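Local coordinates for type III effector HopA1 (Pseudomonas syringae pv. tomato str. DC3000, PDB 4RSX), which is an effector that the bacterium delivers through its type III secretion system, probably into plant cells, and whose biochemical activity remains undefined, at residues A[50-55]-A[146-151]; A[160-163]-A[168-171]; A[164-169]-A[194-199]. All coordinates share one frame; numbering follows the deposited sequence.

Followed from the N terminus, this chain, which is most of HopA1 without its N-terminal part, first meets itself in interaction 1. There helix 45-58 touches the loop after strand 140-146, closing a long excursion that holds helix 123-136 and four strands of the antiparallel sheet. Interactions 2 and 3 both come after it in the chain, and interaction 3 lies across the chain's centre from interaction 1. In interaction 2 the chain turns back after strand 158-162 through a short turn to pack the start of helix 166-180 on that strand. Interaction 3 opens where interaction 2 closes and reaches edge strand 196-199. The two loops therefore overlap, sharing Lys168 and Ala169, and tie one helix to two strands of the same sheet.

Interaction 1. Residues A[50-55]-A[146-151]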
loop_
_atom_site.group_PDB
_atom_site.type_symbol
_atom_site.label_atom_id
_atom_site.label_comp_id
_atom_site.label_asym_id
_atom_site.label_seq_id
_atom_site.Cartn_x
_atom_site.Cartn_y
_atom_site.Cartn_z
ATOM N N GLU A 50 -21.986 -3.881 5.133
ATOM C CA GLU A 50 -22.047 -2.418 5.125
ATOM C C GLU A 50 -20.931 -1.860 4.225
ATOM O O GLU A 50 -21.117 -0.871 3.504
ATOM C CB GLU A 50 -21.920 -1.877 6.565
ATOM C CG GLU A 50 -21.956 -0.344 6.686
ATOM C CD GLU A 50 -21.475 0.166 8.055
ATOM O OE1 GLU A 50 -21.023 -0.657 8.885
ATOM O OE2 GLU A 50 -21.537 1.396 8.302
ATOM N N PHE A 51 -19.777 -2.520 4.259
ATOM C CA PHE A 51 -18.644 -2.109 3.440
ATOM C C PHE A 51 -18.990 -2.211 1.948
ATOM O O PHE A 51 -18.844 -1.243 1.196
ATOM C CB PHE A 51 -17.414 -2.963 3.774
ATOM C CG PHE A 51 -16.167 -2.508 3.084
ATOM C CD1 PHE A 51 -15.336 -1.565 3.683
ATOM C CD2 PHE A 51 -15.831 -2.997 1.830
ATOM C CE1 PHE A 51 -14.190 -1.122 3.044
ATOM C CE2 PHE A 51 -14.675 -2.560 1.184
ATOM C CZ PHE A 51 -13.859 -1.619 1.788
ATOM N N LEU A 52 -19.461 -3.380 1.520
ATOM C CA LEU A 52 -19.859 -3.561 0.120
ATOM C C LEU A 52 -20.949 -2.577 -0.287
ATOM O O LEU A 52 -20.903 -2.002 -1.375
ATOM C CB LEU A 52 -20.314 -4.999 -0.137
ATOM C CG LEU A 52 -19.214 -6.022 0.096
ATOM C CD1 LEU A 52 -19.688 -7.398 -0.280
ATOM C CD2 LEU A 52 -17.971 -5.639 -0.697
ATOM N N HIS A 53 -21.924 -2.360 0.590
ATOM C CA HIS A 53 -23.001 -1.433 0.250
ATOM C C HIS A 53 -22.507 0.003 0.108
ATOM O O HIS A 53 -23.080 0.792 -0.647
ATOM C CB HIS A 53 -24.183 -1.551 1.229
ATOM C CG HIS A 53 -25.138 -2.645 0.860
ATOM N ND1 HIS A 53 -26.189 -2.451 -0.013
ATOM C CD2 HIS A 53 -25.175 -3.955 1.211
ATOM C CE1 HIS A 53 -26.843 -3.591 -0.170
ATOM N NE2 HIS A 53 -26.247 -4.518 0.560
ATOM N N THR A 54 -21.434 0.334 0.816
ATOM C CA THR A 54 -20.880 1.682 0.756
ATOM C C THR A 54 -20.133 1.874 -0.550
ATOM O O THR A 54 -20.228 2.932 -1.169
ATOM C CB THR A 54 -19.924 1.928 1.921
ATOM O OG1 THR A 54 -20.655 1.810 3.147
ATOM C CG2 THR A 54 -19.298 3.322 1.826
ATOM N N LEU A 55 -19.383 0.846 -0.950
ATOM C CA LEU A 55 -18.712 0.843 -2.249
ATOM C C LEU A 55 -19.724 1.178 -3.350
ATOM O O LEU A 55 -19.502 2.096 -4.144
ATOM C CB LEU A 55 -18.052 -0.513 -2.525
ATOM C CG LEU A 55 -16.808 -0.923 -1.728
ATOM C CD1 LEU A 55 -16.208 -2.228 -2.266
ATOM C CD2 LEU A 55 -15.758 0.186 -1.732
ATOM N N ILE A 146 -8.671 -3.367 0.109
ATOM C CA ILE A 146 -8.879 -4.811 0.094
ATOM C C ILE A 146 -10.323 -5.115 0.528
ATOM O O ILE A 146 -10.924 -4.338 1.285
ATOM C CB ILE A 146 -7.888 -5.499 1.059
ATOM C CG1 ILE A 146 -7.877 -7.017 0.893
ATOM C CG2 ILE A 146 -8.242 -5.192 2.491
ATOM C CD1 ILE A 146 -7.500 -7.491 -0.472
ATOM N N GLY A 147 -10.880 -6.220 0.033
ATOM C CA GLY A 147 -12.193 -6.668 0.467
ATOM C C GLY A 147 -12.313 -6.780 1.984
ATOM O O GLY A 147 -11.332 -7.101 2.669
ATOM N N PRO A 148 -13.528 -6.537 2.513
ATOM C CA PRO A 148 -13.809 -6.445 3.955
ATOM C C PRO A 148 -13.456 -7.688 4.764
ATOM O O PRO A 148 -13.158 -7.567 5.958
ATOM C CB PRO A 148 -15.325 -6.202 4.010
ATOM C CG PRO A 148 -15.851 -6.698 2.685
ATOM C CD PRO A 148 -14.752 -6.369 1.708
ATOM N N ALA A 149 -13.481 -8.865 4.153
ATOM C CA ALA A 149 -13.127 -10.062 4.910
ATOM C C ALA A 149 -11.637 -10.079 5.266
ATOM O O ALA A 149 -11.236 -10.737 6.222
ATOM C CB ALA A 149 -13.525 -11.323 4.157
ATOM N N CYS A 150 -10.821 -9.352 4.500
ATOM C CA CYS A 150 -9.363 -9.388 4.687
ATOM C C CYS A 150 -8.784 -8.087 5.226
ATOM O O CYS A 150 -7.590 -8.011 5.505
ATOM C CB CYS A 150 -8.657 -9.725 3.366
ATOM S SG CYS A 150 -9.056 -11.351 2.687
ATOM N N HIS A 151 -9.614 -7.057 5.354
ATOM C CA HIS A 151 -9.113 -5.781 5.850
ATOM C C HIS A 151 -8.538 -5.942 7.255
ATOM O O HIS A 151 -9.215 -6.459 8.148
ATOM C CB HIS A 151 -10.214 -4.733 5.856
ATOM C CG HIS A 151 -9.707 -3.332 5.723
ATOM N ND1 HIS A 151 -10.049 -2.514 4.666
ATOM C CD2 HIS A 151 -8.878 -2.605 6.511
ATOM C CE1 HIS A 151 -9.459 -1.340 4.814
ATOM N NE2 HIS A 151 -8.737 -1.372 5.922
#
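Phe51 and Pro148 form the heart of a small, buried, apolar contact between helix 45-58 and the loop that leaves strand 140-146. It illustrates how a proline in a turn can serve as a rigid packing surface for a helix. The loop turns over Gly147 to Cys150, where Gly147 O accepts from Cys150 N at 2.9 Å, a beta turn with Pro148 in its second position, and the pyrrolidine ring faces the helix. Phe51 answers with its CG anti to the backbone N (chi1 -174°), which swings the phenyl ring out from the helix toward the loop. The two side chains meet at a slant. Phe51 CD2 comes within 3.5 Å of Pro148 CD, while Phe51 CB lies 3.9 Å from Pro148 CB, so the proline is touched along much of its ring. Farther out, Phe51 CZ approaches the carbonyl O of Ile146 at 4.0 Å, the approach again being oblique to the ring. Leu52, whose side chain runs at about a right angle to the proline, adds its CD2 methyl, 4.1 Å from Pro148 CD. Gln48 of the same helix and Met43, in the loop before it, also touch Pro148. Around the contact, Phe51 rests on Thr124 and Thr127 of helix 123-136, and Leu52 on Tyr97 of strand 96-101, so that helix 45-58 is packed against a helix, a strand and the 146-151 loop together.

Interaction 2. Residues A[160-163]-A[168-171]; sequences LYIN and KAEK
Ile162, on strand 158-162, and Ala169, in the first turn of helix 166-180, have the nearest CA atoms of the two segments, with 7.4 Å between Ile162 CA and Ala169 CA. Only four residues separate the segments, making this a tight strand-turn-helix connection in which the chain brings the helix back over the strand it has just left. No hydrogen bond joins the segments; the side chain of Ile162 spans the gap with both of its branches. With CG1 anti to the carbonyl carbon (chi1 -58°), the longer branch runs toward the helix and ends with Ile162 CD1 4.2 Å from Ala169 CB. The shorter branch meets a neighbour instead: Ile162 CG2 lies 4.2 Å from Lys168 CG. Lys168 thus lends the root of its side chain to the apolar contact, and a bend at chi2 (62°) helps lead its amino end away, toward a long, weak ion pair with Glu137. Within the sheet, strand 158-162 runs between strands 140-146 and 111-116. Ile162 also touches Leu114 on the latter, and Leu160 packs against Met130, Leu133 and Ile134 of helix 123-136.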
loop_
_atom_site.group_PDB
_atom_site.type_symbol
_atom_site.label_atom_id
_atom_site.label_comp_id
_atom_site.label_asym_id
_atom_site.label_seq_id
_atom_site.Cartn_x
_atom_site.Cartn_y
_atom_site.Cartn_z
ATOM N N LEU A 160 -3.212 4.879 -1.078
ATOM C CA LEU A 160 -3.421 5.982 -2.019
ATOM C C LEU A 160 -2.184 6.125 -2.914
ATOM O O LEU A 160 -1.045 6.108 -2.419
ATOM C CB LEU A 160 -3.686 7.291 -1.271
ATOM C CG LEU A 160 -5.009 7.374 -0.503
ATOM C CD1 LEU A 160 -5.072 8.646 0.327
ATOM C CD2 LEU A 160 -6.168 7.331 -1.465
ATOM N N TYR A 161 -2.399 6.247 -4.226
ATOM C CA TYR A 161 -1.293 6.378 -5.179
ATOM C C TYR A 161 -1.196 7.826 -5.608
ATOM O O TYR A 161 -2.162 8.397 -6.130
ATOM C CB TYR A 161 -1.491 5.455 -6.383
ATOM C CG TYR A 161 -1.553 4.013 -5.970
ATOM C CD1 TYR A 161 -0.430 3.209 -6.023
ATOM C CD2 TYR A 161 -2.733 3.464 -5.472
ATOM C CE1 TYR A 161 -0.477 1.882 -5.612
ATOM C CE2 TYR A 161 -2.793 2.154 -5.067
ATOM C CZ TYR A 161 -1.661 1.364 -5.140
ATOM O OH TYR A 161 -1.717 0.052 -4.733
ATOM N N ILE A 162 -0.019 8.407 -5.378
ATOM C CA ILE A 162 0.160 9.856 -5.392
ATOM C C ILE A 162 1.251 10.326 -6.357
ATOM O O ILE A 162 2.385 9.829 -6.318
ATOM C CB ILE A 162 0.540 10.352 -3.985
ATOM C CG1 ILE A 162 -0.543 9.960 -2.973
ATOM C CG2 ILE A 162 0.759 11.860 -3.980
ATOM C CD1 ILE A 162 -0.137 10.181 -1.517
ATOM N N ASN A 163 0.918 11.283 -7.218
ATOM C CA ASN A 163 1.946 11.950 -8.011
ATOM C C ASN A 163 2.548 13.039 -7.133
ATOM O O ASN A 163 1.952 14.099 -6.974
ATOM C CB ASN A 163 1.343 12.566 -9.275
ATOM C CG ASN A 163 0.869 11.524 -10.262
ATOM O OD1 ASN A 163 1.391 10.400 -10.298
ATOM N ND2 ASN A 163 -0.116 11.889 -11.084
ATOM N N LYS A 168 4.171 16.006 0.081
ATOM C CA LYS A 168 2.799 15.984 -0.416
ATOM C C LYS A 168 2.005 14.888 0.303
ATOM O O LYS A 168 0.866 15.105 0.714
ATOM C CB LYS A 168 2.788 15.779 -1.942
ATOM C CG LYS A 168 1.402 15.780 -2.599
ATOM C CD LYS A 168 0.661 17.104 -2.432
ATOM C CE LYS A 168 -0.801 16.968 -2.883
ATOM N NZ LYS A 168 -1.466 18.285 -3.129
ATOM N N ALA A 169 2.626 13.721 0.477
ATOM C CA ALA A 169 1.992 12.599 1.179
ATOM C C ALA A 169 1.691 12.917 2.636
ATOM O O ALA A 169 0.628 12.544 3.139
ATOM C CB ALA A 169 2.865 11.358 1.098
ATOM N N GLU A 170 2.634 13.573 3.320
ATOM C CA GLU A 170 2.413 14.015 4.700
ATOM C C GLU A 170 1.175 14.904 4.796
ATOM O O GLU A 170 0.309 14.687 5.647
ATOM C CB GLU A 170 3.633 14.771 5.246
ATOM C CG GLU A 170 4.824 13.869 5.592
ATOM C CD GLU A 170 6.030 14.635 6.163
ATOM O OE1 GLU A 170 6.200 15.832 5.830
ATOM O OE2 GLU A 170 6.812 14.032 6.940
ATOM N N LYS A 171 1.088 15.901 3.921
ATOM C CA LYS A 171 -0.071 16.789 3.923
ATOM C C LYS A 171 -1.378 16.033 3.678
ATOM O O LYS A 171 -2.363 16.266 4.373
ATOM C CB LYS A 171 0.107 17.909 2.896
ATOM C CG LYS A 171 1.244 18.865 3.229
ATOM C CD LYS A 171 1.339 19.986 2.196
ATOM C CE LYS A 171 2.405 21.009 2.574
ATOM N NZ LYS A 171 2.410 22.174 1.633
#

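Interaction 3. Residues A[164-169]-A[194-199]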
loop_
_atom_site.group_PDB
_atom_site.type_symbol
_atom_site.label_atom_id
_atom_site.label_comp_id
_atom_site.label_asym_id
_atom_site.label_seq_id
_atom_site.Cartn_x
_atom_site.Cartn_y
_atom_site.Cartn_z
ATOM N N GLY A 164 3.698 12.779 -6.525
ATOM C CA GLY A 164 4.242 13.730 -5.574
ATOM C C GLY A 164 5.226 13.072 -4.633
ATOM O O GLY A 164 5.412 11.851 -4.690
ATOM N N ASP A 165 5.843 13.876 -3.764
ATOM C CA ASP A 165 6.909 13.405 -2.882
ATOM C C ASP A 165 6.398 13.206 -1.460
ATOM O O ASP A 165 5.189 13.296 -1.207
ATOM C CB ASP A 165 8.045 14.423 -2.856
ATOM C CG ASP A 165 7.549 15.838 -2.545
ATOM O OD1 ASP A 165 6.501 15.995 -1.876
ATOM O OD2 ASP A 165 8.204 16.808 -2.974
ATOM N N VAL A 166 7.325 12.990 -0.529
ATOM C CA VAL A 166 6.955 12.672 0.842
ATOM C C VAL A 166 6.204 13.829 1.520
ATOM O O VAL A 166 5.225 13.598 2.249
ATOM C CB VAL A 166 8.175 12.174 1.665
ATOM C CG1 VAL A 166 9.177 13.296 1.893
ATOM C CG2 VAL A 166 7.725 11.562 2.984
ATOM N N ALA A 167 6.620 15.065 1.238
ATOM C CA ALA A 167 5.923 16.238 1.766
ATOM C C ALA A 167 4.446 16.286 1.350
ATOM O O ALA A 167 3.579 16.589 2.168
ATOM C CB ALA A 167 6.630 17.517 1.353
ATOM N N LYS A 168 4.171 16.006 0.081
ATOM C CA LYS A 168 2.799 15.984 -0.416
ATOM C C LYS A 168 2.005 14.888 0.303
ATOM O O LYS A 168 0.866 15.105 0.714
ATOM C CB LYS A 168 2.788 15.779 -1.942
ATOM C CG LYS A 168 1.402 15.780 -2.599
ATOM C CD LYS A 168 0.661 17.104 -2.432
ATOM C CE LYS A 168 -0.801 16.968 -2.883
ATOM N NZ LYS A 168 -1.466 18.285 -3.129
ATOM N N ALA A 169 2.626 13.721 0.477
ATOM C CA ALA A 169 1.992 12.599 1.179
ATOM C C ALA A 169 1.691 12.917 2.636
ATOM O O ALA A 169 0.628 12.544 3.139
ATOM C CB ALA A 169 2.865 11.358 1.098
ATOM N N SER A 194 10.697 -1.623 5.442
ATOM C CA SER A 194 11.243 -0.679 4.469
ATOM C C SER A 194 10.314 0.476 4.054
ATOM O O SER A 194 10.583 1.126 3.042
ATOM C CB SER A 194 11.733 -1.428 3.220
ATOM O OG SER A 194 12.260 -0.519 2.264
ATOM N N MET A 195 9.232 0.736 4.795
ATOM C CA MET A 195 8.441 1.944 4.517
ATOM C C MET A 195 8.701 2.985 5.590
ATOM O O MET A 195 9.055 2.640 6.724
ATOM C CB MET A 195 6.934 1.664 4.475
ATOM C CG MET A 195 6.444 0.837 3.305
ATOM S SD MET A 195 4.637 0.890 3.243
ATOM C CE MET A 195 4.387 -0.367 1.967
ATOM N N GLN A 196 8.510 4.256 5.240
ATOM C CA GLN A 196 8.670 5.339 6.205
ATOM C C GLN A 196 7.362 5.665 6.935
ATOM O O GLN A 196 6.331 5.966 6.313
ATOM C CB GLN A 196 9.228 6.608 5.525
ATOM C CG GLN A 196 9.497 7.765 6.489
ATOM C CD GLN A 196 10.031 9.011 5.772
ATOM O OE1 GLN A 196 10.716 8.904 4.754
ATOM N NE2 GLN A 196 9.705 10.198 6.299
ATOM N N SER A 197 7.418 5.618 8.263
ATOM C CA SER A 197 6.270 5.935 9.100
ATOM C C SER A 197 6.060 7.445 9.195
ATOM O O SER A 197 6.956 8.166 9.627
ATOM C CB SER A 197 6.490 5.337 10.497
ATOM O OG SER A 197 5.454 5.705 11.392
ATOM N N LEU A 198 4.878 7.922 8.806
ATOM C CA LEU A 198 4.568 9.353 8.879
ATOM C C LEU A 198 3.827 9.720 10.170
ATOM O O LEU A 198 3.968 10.834 10.686
ATOM C CB LEU A 198 3.742 9.792 7.673
ATOM C CG LEU A 198 4.370 9.537 6.304
ATOM C CD1 LEU A 198 3.534 10.170 5.182
ATOM C CD2 LEU A 198 5.817 10.047 6.251
ATOM N N SER A 199 3.016 8.782 10.654
ATOM C CA SER A 199 2.355 8.863 11.956
ATOM C C SER A 199 1.653 7.538 12.104
ATOM O O SER A 199 1.651 6.746 11.167
ATOM C CB SER A 199 1.349 10.016 12.043
ATOM O OG SER A 199 0.339 9.899 11.065
#
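Gln196 is the first residue of 194-199 to touch the helix start, sending an extended side chain toward Val166. Its CG stands anti to the backbone N (chi1 -177°), and the straight chain beyond crosses Val166 at about a right angle, bringing Gln196 NE2 to 4.1 Å from Val166 CG2. This is a van der Waals contact; the amide's strongest polar partner is Asn251, whose ND2 is hydrogen-bonded to Gln196 OE1. Two residues on, Leu198 points to the same side and spreads its methyls over the first turn of helix 166-180. Leu198 CD2 lies 4.1 Å from the same Val166 CG2, and Leu198 CD1 lies 4.3 Å from Ala169 CB, so the fork straddles residues three apart in the helix. The turn it covers is closed by an N-cap: Asp165 OD1 accepts from Lys168 N at 3.0 Å, a nearly straight bond (163° at the hydrogen) arriving almost along the C-O axis. Back on the edge strand, Leu198 and Ser199 both face Leu202 in a classic beta bulge, before the chain returns as strand 202-207. Tyr204 of that strand touches both Val166 and Ala169, continuing the helix-covered surface inward from the edge. Past Leu198, Ser199 OG is hydrogen-bonded to Lys177 NZ, farther along helix 166-180.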